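Local coordinates for 3-chlorocatechol 1,2-dioxygenase (PDB 2BOY) that uses a non-haem ferric iron to cleave the ring of 3-chlorocatechol between its two hydroxyl-bearing carbons, the intradiol step of chloroaromatic breakdown, at the interface of chains A and B. Numbering follows the deposited sequence. Chains: chain A/B, 3-chlorocatechol 1,2-dioxygenase.

Contact 1: the interface of chains A and B. Residues chain A 51-52, 55-56, 59; chain B 28, 31.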
ATOM      1  N   LEU A  51       4.523   3.434   6.399  1.00 17.50           N
ATOM      2  CA  LEU A  51       5.333   2.224   6.427  1.00 17.38           C
ATOM      3  C   LEU A  51       6.159   2.156   7.707  1.00 17.52           C
ATOM      4  O   LEU A  51       6.265   1.079   8.319  1.00 16.82           O
ATOM      5  CB  LEU A  51       6.262   2.185   5.208  1.00 17.15           C
ATOM      6  CG  LEU A  51       5.452   2.126   3.887  1.00 19.11           C
ATOM      7  CD1 LEU A  51       6.411   2.305   2.694  1.00 18.85           C
ATOM      8  CD2 LEU A  51       4.634   0.845   3.782  1.00 21.71           C
ATOM      9  N   ASP A  52       6.737   3.299   8.101  1.00 17.49           N
ATOM     10  CA  ASP A  52       7.569   3.345   9.301  1.00 18.78           C
ATOM     11  C   ASP A  52       6.766   3.082  10.571  1.00 18.19           C
ATOM     12  O   ASP A  52       7.310   2.464  11.504  1.00 18.43           O
ATOM     13  CB  ASP A  52       8.319   4.667   9.436  1.00 18.60           C
ATOM     14  CG  ASP A  52       9.513   4.748   8.504  1.00 20.36           C
ATOM     15  OD1 ASP A  52       9.802   3.775   7.755  1.00 19.08           O
ATOM     16  OD2 ASP A  52      10.200   5.779   8.435  1.00 20.32           O
ATOM     17  N   PHE A  55       5.448  -1.137   9.711  1.00 17.90           N
ATOM     18  CA  PHE A  55       6.329  -2.179   9.164  1.00 18.33           C
ATOM     19  C   PHE A  55       7.794  -2.049   9.505  1.00 17.19           C
ATOM     20  O   PHE A  55       8.482  -3.072   9.535  1.00 18.37           O
ATOM     21  CB  PHE A  55       6.180  -2.295   7.654  1.00 17.74           C
ATOM     22  CG  PHE A  55       4.785  -2.531   7.233  1.00 19.58           C
ATOM     23  CD1 PHE A  55       4.076  -1.528   6.603  1.00 19.80           C
ATOM     24  CD2 PHE A  55       4.145  -3.744   7.526  1.00 17.68           C
ATOM     25  CE1 PHE A  55       2.720  -1.730   6.244  1.00 20.07           C
ATOM     26  CE2 PHE A  55       2.798  -3.943   7.175  1.00 18.34           C
ATOM     27  CZ  PHE A  55       2.090  -2.937   6.540  1.00 19.38           C
ATOM     28  N   GLU A  56       8.319  -0.834   9.715  1.00 17.76           N
ATOM     29  CA  GLU A  56       9.774  -0.742   9.949  1.00 17.04           C
ATOM     30  C   GLU A  56      10.260  -1.580  11.153  1.00 17.97           C
ATOM     31  O   GLU A  56      11.352  -2.160  11.094  1.00 17.87           O
ATOM     32  CB  GLU A  56      10.298   0.711  10.011  1.00 17.15           C
ATOM     33  CG  GLU A  56      11.824   0.838   9.901  1.00 17.32           C
ATOM     34  CD  GLU A  56      12.406   2.192  10.280  1.00 19.18           C
ATOM     35  OE1 GLU A  56      13.662   2.267  10.385  1.00 19.60           O
ATOM     36  OE2 GLU A  56      11.656   3.165  10.515  1.00 19.15           O
ATOM     37  N   ILE A  59      11.136  -4.957   9.919  1.00 19.20           N
ATOM     38  CA  ILE A  59      12.352  -4.910   9.088  1.00 19.04           C
ATOM     39  C   ILE A  59      13.582  -4.760  10.018  1.00 19.09           C
ATOM     40  O   ILE A  59      14.628  -5.463   9.880  1.00 17.75           O
ATOM     41  CB  ILE A  59      12.253  -3.736   8.084  1.00 18.95           C
ATOM     42  CG1 ILE A  59      11.132  -3.993   7.039  1.00 18.97           C
ATOM     43  CG2 ILE A  59      13.655  -3.428   7.469  1.00 18.19           C
ATOM     44  CD1 ILE A  59      11.509  -5.025   5.906  1.00 17.28           C
TER
ATOM     45  N   TYR B  28      16.601  -4.067   4.862  1.00 21.91           N
ATOM     46  CA  TYR B  28      16.362  -2.631   4.807  1.00 22.01           C
ATOM     47  C   TYR B  28      16.441  -2.119   3.380  1.00 22.41           C
ATOM     48  O   TYR B  28      15.708  -1.218   2.958  1.00 21.06           O
ATOM     49  CB  TYR B  28      17.391  -1.899   5.673  1.00 22.60           C
ATOM     50  CG  TYR B  28      16.771  -1.348   6.942  1.00 22.04           C
ATOM     51  CD1 TYR B  28      17.222  -1.787   8.198  1.00 22.30           C
ATOM     52  CD2 TYR B  28      15.734  -0.381   6.887  1.00 20.42           C
ATOM     53  CE1 TYR B  28      16.671  -1.281   9.385  1.00 19.22           C
ATOM     54  CE2 TYR B  28      15.163   0.135   8.080  1.00 20.34           C
ATOM     55  CZ  TYR B  28      15.641  -0.336   9.319  1.00 20.61           C
ATOM     56  OH  TYR B  28      15.119   0.131  10.501  1.00 17.33           O
ATOM     57  N   TYR B  31      13.207  -2.933   1.800  1.00 21.65           N
ATOM     58  CA  TYR B  31      12.185  -2.032   2.372  1.00 21.39           C
ATOM     59  C   TYR B  31      12.235  -0.666   1.698  1.00 21.09           C
ATOM     60  O   TYR B  31      11.188  -0.088   1.340  1.00 21.37           O
ATOM     61  CB  TYR B  31      12.461  -1.866   3.850  1.00 20.69           C
ATOM     62  CG  TYR B  31      11.523  -0.951   4.615  1.00 18.35           C
ATOM     63  CD1 TYR B  31      10.164  -1.241   4.716  1.00 19.53           C
ATOM     64  CD2 TYR B  31      12.020   0.208   5.251  1.00 20.59           C
ATOM     65  CE1 TYR B  31       9.298  -0.389   5.447  1.00 18.86           C
ATOM     66  CE2 TYR B  31      11.170   1.054   6.006  1.00 21.30           C
ATOM     67  CZ  TYR B  31       9.813   0.743   6.085  1.00 21.30           C
ATOM     68  OH  TYR B  31       8.946   1.529   6.816  1.00 21.01           O
TER

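Contact 2: the interface of chains A and B. Residues chain A 5, 9, 62; chain B 24-27, 30.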
ATOM      1  N   ARG A   5      13.042 -14.773  -5.250  1.00 29.83           N
ATOM      2  CA  ARG A   5      12.894 -14.201  -3.917  1.00 28.28           C
ATOM      3  C   ARG A   5      11.764 -13.161  -3.913  1.00 27.79           C
ATOM      4  O   ARG A   5      10.835 -13.224  -3.074  1.00 27.40           O
ATOM      5  CB  ARG A   5      14.211 -13.544  -3.511  1.00 28.40           C
ATOM      6  CG  ARG A   5      14.093 -12.783  -2.202  1.00 29.02           C
ATOM      7  CD  ARG A   5      15.387 -12.522  -1.533  1.00 28.66           C
ATOM      8  NE  ARG A   5      15.208 -11.647  -0.370  1.00 28.21           N
ATOM      9  CZ  ARG A   5      14.907 -12.045   0.851  1.00 26.68           C
ATOM     10  NH1 ARG A   5      14.738 -13.344   1.146  1.00 24.65           N
ATOM     11  NH2 ARG A   5      14.803 -11.114   1.813  1.00 25.84           N
ATOM     12  N   ILE A   9       8.177 -13.425  -1.775  1.00 22.74           N
ATOM     13  CA  ILE A   9       7.805 -12.504  -0.688  1.00 22.47           C
ATOM     14  C   ILE A   9       6.487 -11.810  -1.010  1.00 21.85           C
ATOM     15  O   ILE A   9       5.533 -11.846  -0.205  1.00 22.42           O
ATOM     16  CB  ILE A   9       8.881 -11.457  -0.481  1.00 22.92           C
ATOM     17  CG1 ILE A   9      10.180 -12.070   0.093  1.00 22.15           C
ATOM     18  CG2 ILE A   9       8.353 -10.338   0.468  1.00 21.25           C
ATOM     19  CD1 ILE A   9      11.415 -11.221  -0.226  1.00 22.20           C
ATOM     20  N   VAL A  62      14.631  -7.930  11.940  1.00 21.49           N
ATOM     21  CA  VAL A  62      15.497  -8.893  11.219  1.00 22.23           C
ATOM     22  C   VAL A  62      16.941  -8.379  11.079  1.00 21.82           C
ATOM     23  O   VAL A  62      17.901  -9.147  11.243  1.00 20.96           O
ATOM     24  CB  VAL A  62      14.941  -9.473   9.854  1.00 23.77           C
ATOM     25  CG1 VAL A  62      13.552  -9.101   9.566  1.00 25.40           C
ATOM     26  CG2 VAL A  62      15.895  -9.277   8.672  1.00 24.31           C
TER
ATOM     27  N   GLU B  24      10.905 -14.281   5.653  1.00 27.51           N
ATOM     28  CA  GLU B  24      11.848 -14.136   4.543  1.00 27.93           C
ATOM     29  C   GLU B  24      13.019 -13.261   4.848  1.00 26.55           C
ATOM     30  O   GLU B  24      13.848 -13.049   3.950  1.00 26.14           O
ATOM     31  CB  GLU B  24      11.208 -13.499   3.304  1.00 28.94           C
ATOM     32  CG  GLU B  24      11.215 -14.434   2.108  1.00 35.01           C
ATOM     33  CD  GLU B  24      10.188 -15.463   2.385  1.00 38.14           C
ATOM     34  OE1 GLU B  24      10.135 -16.517   1.723  1.00 36.60           O
ATOM     35  OE2 GLU B  24       9.444 -15.145   3.336  1.00 40.82           O
ATOM     36  N   LYS B  25      13.063 -12.694   6.066  1.00 25.27           N
ATOM     37  CA  LYS B  25      14.184 -11.822   6.447  1.00 23.58           C
ATOM     38  C   LYS B  25      14.316 -10.679   5.442  1.00 22.84           C
ATOM     39  O   LYS B  25      15.393 -10.377   4.889  1.00 21.24           O
ATOM     40  CB  LYS B  25      15.491 -12.637   6.601  1.00 24.99           C
ATOM     41  CG  LYS B  25      15.416 -13.716   7.717  1.00 28.00           C
ATOM     42  CD  LYS B  25      16.771 -14.434   7.906  1.00 33.08           C
ATOM     43  CE  LYS B  25      16.677 -15.600   8.895  1.00 37.88           C
ATOM     44  NZ  LYS B  25      16.255 -15.212  10.288  1.00 39.71           N
ATOM     45  N   VAL B  26      13.202  -9.985   5.209  1.00 21.46           N
ATOM     46  CA  VAL B  26      13.264  -8.844   4.290  1.00 20.49           C
ATOM     47  C   VAL B  26      14.263  -7.812   4.812  1.00 20.61           C
ATOM     48  O   VAL B  26      14.299  -7.538   5.998  1.00 21.68           O
ATOM     49  CB  VAL B  26      11.849  -8.239   4.043  1.00 19.63           C
ATOM     50  CG1 VAL B  26      11.943  -7.029   3.174  1.00 19.96           C
ATOM     51  CG2 VAL B  26      10.916  -9.302   3.414  1.00 19.05           C
ATOM     52  N   SER B  27      15.090  -7.266   3.924  1.00 21.34           N
ATOM     53  CA  SER B  27      16.190  -6.401   4.305  1.00 21.81           C
ATOM     54  C   SER B  27      15.771  -4.926   4.271  1.00 22.07           C
ATOM     55  O   SER B  27      14.717  -4.584   3.720  1.00 22.01           O
ATOM     56  CB  SER B  27      17.374  -6.589   3.357  1.00 21.99           C
ATOM     57  OG  SER B  27      17.152  -5.942   2.119  1.00 21.85           O
ATOM     58  N   GLU B  30      15.610  -3.839   0.745  1.00 22.99           N
ATOM     59  CA  GLU B  30      14.354  -4.221   0.071  1.00 23.11           C
ATOM     60  C   GLU B  30      13.183  -3.308   0.518  1.00 22.55           C
ATOM     61  O   GLU B  30      12.306  -2.962  -0.283  1.00 20.16           O
ATOM     62  CB  GLU B  30      14.024  -5.688   0.321  1.00 23.54           C
ATOM     63  CG  GLU B  30      14.998  -6.622  -0.405  1.00 24.52           C
ATOM     64  CD  GLU B  30      15.066  -8.044   0.111  1.00 27.26           C
ATOM     65  OE1 GLU B  30      14.656  -8.365   1.247  1.00 27.55           O
ATOM     66  OE2 GLU B  30      15.518  -8.901  -0.683  1.00 32.25           O
TER

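Contact 1: the interface of chains A and B
The helical linker of the catechol 1,2-dioxygenases supplies both sides here: B:Tyr28 and B:Tyr31, from the start of helix 28-43, lie against helices 47-54 and 56-64 of chain A, touching A:Leu51, A:Asp52, A:Glu56 and A:Ile59. B:Tyr31 gives up more surface to the partner than its neighbours in this patch, 95 Å². The ring swings out opposite the main-chain nitrogen (chi1 179°) and points into chain A, and its phenol OH gives a 2.6 Å hydrogen bond to A:Asp52 OD1. The carboxylate oxygen sits at the ring edge in its plane and accepts through the anti lone pair, the two planes being only 27° apart. Beside this bond, A:Leu51 CB packs 3.9 Å from B:Tyr31 CZ, while A:Ile59 CG1 touches the other end of the ring, 3.7 Å from CD1. B:Tyr28 makes the second phenol-carboxylate pair, its OH lying 2.6 Å from A:Glu56 OE1, again on the anti lone pair, but now the carboxylate stands steeply to the ring, at 78°. The extended A:Glu56 chain runs between the tyrosines, its CG 4.0 Å from B:Tyr31 CE2. A leucine replacing B:Tyr28 would probably leave the A:Glu56 carboxylate without its phenol donor and rob A:Ile59 of the aromatic face it rests on. That face is met by the methyl CG2 of A:Ile59, which sits over the ring of B:Tyr28, 3.7 Å from its centroid.

Contact 2: the interface of chains A and B
A:Ile9 and B:Val26 form the small apolar centre, the CG2 methyls of the two side chains 4.0 Å apart as helix 3-24 of chain A meets the turn between two helices of chain B. A:Ile9 CG1 also presses closely on the aliphatic part of B:Glu24, 3.3 Å from its CG, the two side chains lying alongside one another and running opposite ways. On the far side of the turn, A:Val62 from helix 56-64 lays CG2 against the backbone of B:Lys25, 3.8 Å from its CA.

Toward the rim, the CD1 methyl of A:Ile9 covers one face of the A:Arg5 guanidinium, whose edge does the polar work. A:Arg5 leaves its helix with CG trans to the backbone N (chi1 173°) and runs straight out to NE, bringing the flat head between two partners. Side-on it grips B:Glu30: NE gives a nearly straight salt-bridged hydrogen bond of 2.8 Å to OE2, and NH2 binds OE1, both on syn lone pairs, with the two planes 18° apart. End-on, NH1 and NH2 share the B:Glu24 carbonyl oxygen, NH1 at 3.0 Å and in the carbonyl plane, NH2 tilted from it. The arginine therefore ties the C-terminal end of chain B's helix 3-24 to the beginning of its helix 28-43; the former would probably welcome its positive charge. B:Glu30 is itself held by a capping box: B:Ser27 OG accepts from B:Glu30 N, and B:Ser27 N returns a 2.9 Å hydrogen bond to B:Glu30 OE1.

About 11 Å separates the C-alpha centres of contact 1 and contact 2, and two helices run through both: 28-43 of chain B and 56-64 of chain A. They are neighbouring stretches of one interface, which the two-fold repeats with the chains exchanged, and the pair probably holds together the dimer typical of this family. Contact 1 adjoins the active site, since A:Asp52 also lines the benzhydroxamic acid pocket; contact 2 borders the phospholipid, whose pocket includes B:Val26 and B:Glu30. The interface thus shares residues with each of these pockets, although the structure alone does not show communication between them.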